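Side-chain contact in GTPase-activating protein GYP1 (Saccharomyces cerevisiae, PDB 1FKM), which stimulates the intrinsic GTPase activity of Ypt/Rab GTPases at the Golgi and the vacuole by supplying an arginine finger and a glutamine finger in trans: residues A[96-101]-A[136-141]. Numbering follows the deposited sequence.
Sequences RTNPHI and LVTPFF
The carboxamide of Asn98 meets Thr138 with its nitrogen end: ND2 lies 3.3 Å from Thr138 CG2 and equally close to OG1. Within the loop that carries Asn98, Ile101 CG1 covers one face of the His100 ring off-centre, 3.6 Å from the ring plane. The site belongs to the all-helical TBC domain of this Rab-GAP family. Here the loop between helices 83-93 and 107-123, which carries the arginine finger Arg96, rests on helix 133-145, just after the glutamine finger Gln131. Asn98 ND2 donates a weak hydrogen bond to Thr138 OG1, reasonably straight at 158° on the hydrogen. A chi1 of 64° places that hydroxyl where both backbone neighbours of CA flank it, and from there it also bonds the carbonyl oxygen of Asp135 in the preceding turn; it therefore gives its proton to the helix backbone and receives one from the loop.

Thr97 follows a similar scheme. Its OG1 bonds the carbonyl oxygen of Asp93 and takes a hydrogen from Asn134 ND2, which ties the residue next to Arg96 to the start of helix 133-145. The hydroxyl is engaged there, and the methyl faces Thr138. The contact is buried but small, about 89 Å² over both sides, with Tyr104 touching both Asn98 and Thr138. Asn98 has left-handed backbone angles and starts a type I turn closed by Ile101 N on Asn98 O at 3.0 Å. The two threonine side chains run alongside each other in opposite senses, and Thr97 CG2 meets Thr138 CG2 at 4.0 Å.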
loop_
_atom_site.group_PDB
_atom_site.type_symbol
_atom_site.label_atom_id
_atom_site.label_comp_id
_atom_site.label_asym_id
_atom_site.label_seq_id
_atom_site.Cartn_x
_atom_site.Cartn_y
_atom_site.Cartn_z
ATOM N N ARG A 96 -13.693 -11.217 -2.976
ATOM C CA ARG A 96 -13.455 -10.649 -4.299
ATOM C C ARG A 96 -12.179 -9.809 -4.423
ATOM O O ARG A 96 -11.946 -9.186 -5.460
ATOM C CB ARG A 96 -14.665 -9.807 -4.716
ATOM C CG ARG A 96 -15.999 -10.543 -4.615
ATOM C CD ARG A 96 -17.138 -9.731 -5.223
ATOM N NE ARG A 96 -17.368 -8.470 -4.521
ATOM C CZ ARG A 96 -18.188 -7.515 -4.951
ATOM N NH1 ARG A 96 -18.859 -7.675 -6.084
ATOM N NH2 ARG A 96 -18.337 -6.398 -4.250
ATOM N N THR A 97 -11.357 -9.796 -3.376
ATOM C CA THR A 97 -10.106 -9.031 -3.381
ATOM C C THR A 97 -8.962 -9.844 -3.997
ATOM O O THR A 97 -8.795 -11.019 -3.680
ATOM C CB THR A 97 -9.711 -8.616 -1.944
ATOM O OG1 THR A 97 -10.727 -7.764 -1.402
ATOM C CG2 THR A 97 -8.385 -7.873 -1.940
ATOM N N ASN A 98 -8.181 -9.207 -4.868
ATOM C CA ASN A 98 -7.059 -9.867 -5.550
ATOM C C ASN A 98 -7.444 -11.249 -6.071
ATOM O O ASN A 98 -6.819 -12.251 -5.724
ATOM C CB ASN A 98 -5.851 -10.011 -4.616
ATOM C CG ASN A 98 -5.230 -8.680 -4.256
ATOM O OD1 ASN A 98 -5.089 -7.798 -5.101
ATOM N ND2 ASN A 98 -4.835 -8.532 -2.995
ATOM N N PRO A 99 -8.476 -11.320 -6.926
ATOM C CA PRO A 99 -8.910 -12.613 -7.470
ATOM C C PRO A 99 -7.854 -13.317 -8.320
ATOM O O PRO A 99 -7.950 -14.519 -8.571
ATOM C CB PRO A 99 -10.159 -12.248 -8.269
ATOM C CG PRO A 99 -9.870 -10.841 -8.715
ATOM C CD PRO A 99 -9.285 -10.216 -7.476
ATOM N N HIS A 100 -6.843 -12.569 -8.752
ATOM C CA HIS A 100 -5.779 -13.131 -9.573
ATOM C C HIS A 100 -4.652 -13.757 -8.749
ATOM O O HIS A 100 -3.740 -14.363 -9.311
ATOM C CB HIS A 100 -5.203 -12.047 -10.493
ATOM C CG HIS A 100 -4.656 -10.861 -9.760
ATOM N ND1 HIS A 100 -5.428 -10.084 -8.922
ATOM C CD2 HIS A 100 -3.408 -10.337 -9.716
ATOM C CE1 HIS A 100 -4.677 -9.134 -8.391
ATOM N NE2 HIS A 100 -3.448 -9.266 -8.857
ATOM N N ILE A 101 -4.712 -13.617 -7.424
ATOM C CA ILE A 101 -3.680 -14.172 -6.545
ATOM C C ILE A 101 -4.286 -15.237 -5.638
ATOM O O ILE A 101 -5.168 -14.945 -4.830
ATOM C CB ILE A 101 -3.028 -13.068 -5.670
ATOM C CG1 ILE A 101 -2.438 -11.977 -6.571
ATOM C CG2 ILE A 101 -1.921 -13.672 -4.802
ATOM C CD1 ILE A 101 -1.939 -10.756 -5.815
ATOM N N LEU A 136 -5.583 -1.797 -0.128
ATOM C CA LEU A 136 -4.444 -1.241 0.604
ATOM C C LEU A 136 -3.867 -2.096 1.712
ATOM O O LEU A 136 -2.685 -1.988 2.026
ATOM C CB LEU A 136 -4.797 0.132 1.185
ATOM C CG LEU A 136 -5.044 1.245 0.169
ATOM C CD1 LEU A 136 -5.309 2.553 0.906
ATOM C CD2 LEU A 136 -3.838 1.387 -0.743
ATOM N N VAL A 137 -4.695 -2.936 2.319
ATOM C CA VAL A 137 -4.220 -3.785 3.400
ATOM C C VAL A 137 -3.353 -4.950 2.905
ATOM O O VAL A 137 -2.470 -5.414 3.630
ATOM C CB VAL A 137 -5.417 -4.370 4.220
ATOM C CG1 VAL A 137 -6.179 -5.398 3.386
ATOM C CG2 VAL A 137 -4.911 -5.001 5.518
ATOM N N THR A 138 -3.567 -5.388 1.662
ATOM C CA THR A 138 -2.843 -6.554 1.147
ATOM C C THR A 138 -1.318 -6.515 1.009
ATOM O O THR A 138 -0.656 -7.522 1.302
ATOM C CB THR A 138 -3.503 -7.082 -0.172
ATOM O OG1 THR A 138 -3.409 -6.104 -1.215
ATOM C CG2 THR A 138 -4.975 -7.376 0.083
ATOM N N PRO A 139 -0.730 -5.383 0.572
ATOM C CA PRO A 139 0.737 -5.370 0.463
ATOM C C PRO A 139 1.386 -5.576 1.834
ATOM O O PRO A 139 2.435 -6.217 1.948
ATOM C CB PRO A 139 1.037 -3.985 -0.117
ATOM C CG PRO A 139 -0.191 -3.715 -0.963
ATOM C CD PRO A 139 -1.310 -4.178 -0.046
ATOM N N PHE A 140 0.761 -5.020 2.871
ATOM C CA PHE A 140 1.259 -5.167 4.240
ATOM C C PHE A 140 1.105 -6.617 4.681
ATOM O O PHE A 140 2.045 -7.220 5.195
ATOM C CB PHE A 140 0.451 -4.301 5.215
ATOM C CG PHE A 140 0.817 -2.846 5.195
ATOM C CD1 PHE A 140 2.135 -2.443 5.368
ATOM C CD2 PHE A 140 -0.165 -1.875 5.026
ATOM C CE1 PHE A 140 2.473 -1.095 5.372
ATOM C CE2 PHE A 140 0.164 -0.523 5.028
ATOM C CZ PHE A 140 1.483 -0.132 5.202
ATOM N N PHE A 141 -0.102 -7.151 4.490
ATOM C CA PHE A 141 -0.419 -8.522 4.892
ATOM C C PHE A 141 0.546 -9.509 4.268
ATOM O O PHE A 141 1.157 -10.316 4.964
ATOM C CB PHE A 141 -1.855 -8.894 4.480
ATOM C CG PHE A 141 -2.287 -10.256 4.957
ATOM C CD1 PHE A 141 -2.646 -10.461 6.285
ATOM C CD2 PHE A 141 -2.292 -11.342 4.089
ATOM C CE1 PHE A 141 -2.999 -11.729 6.746
ATOM C CE2 PHE A 141 -2.644 -12.617 4.541
ATOM C CZ PHE A 141 -2.995 -12.813 5.867
#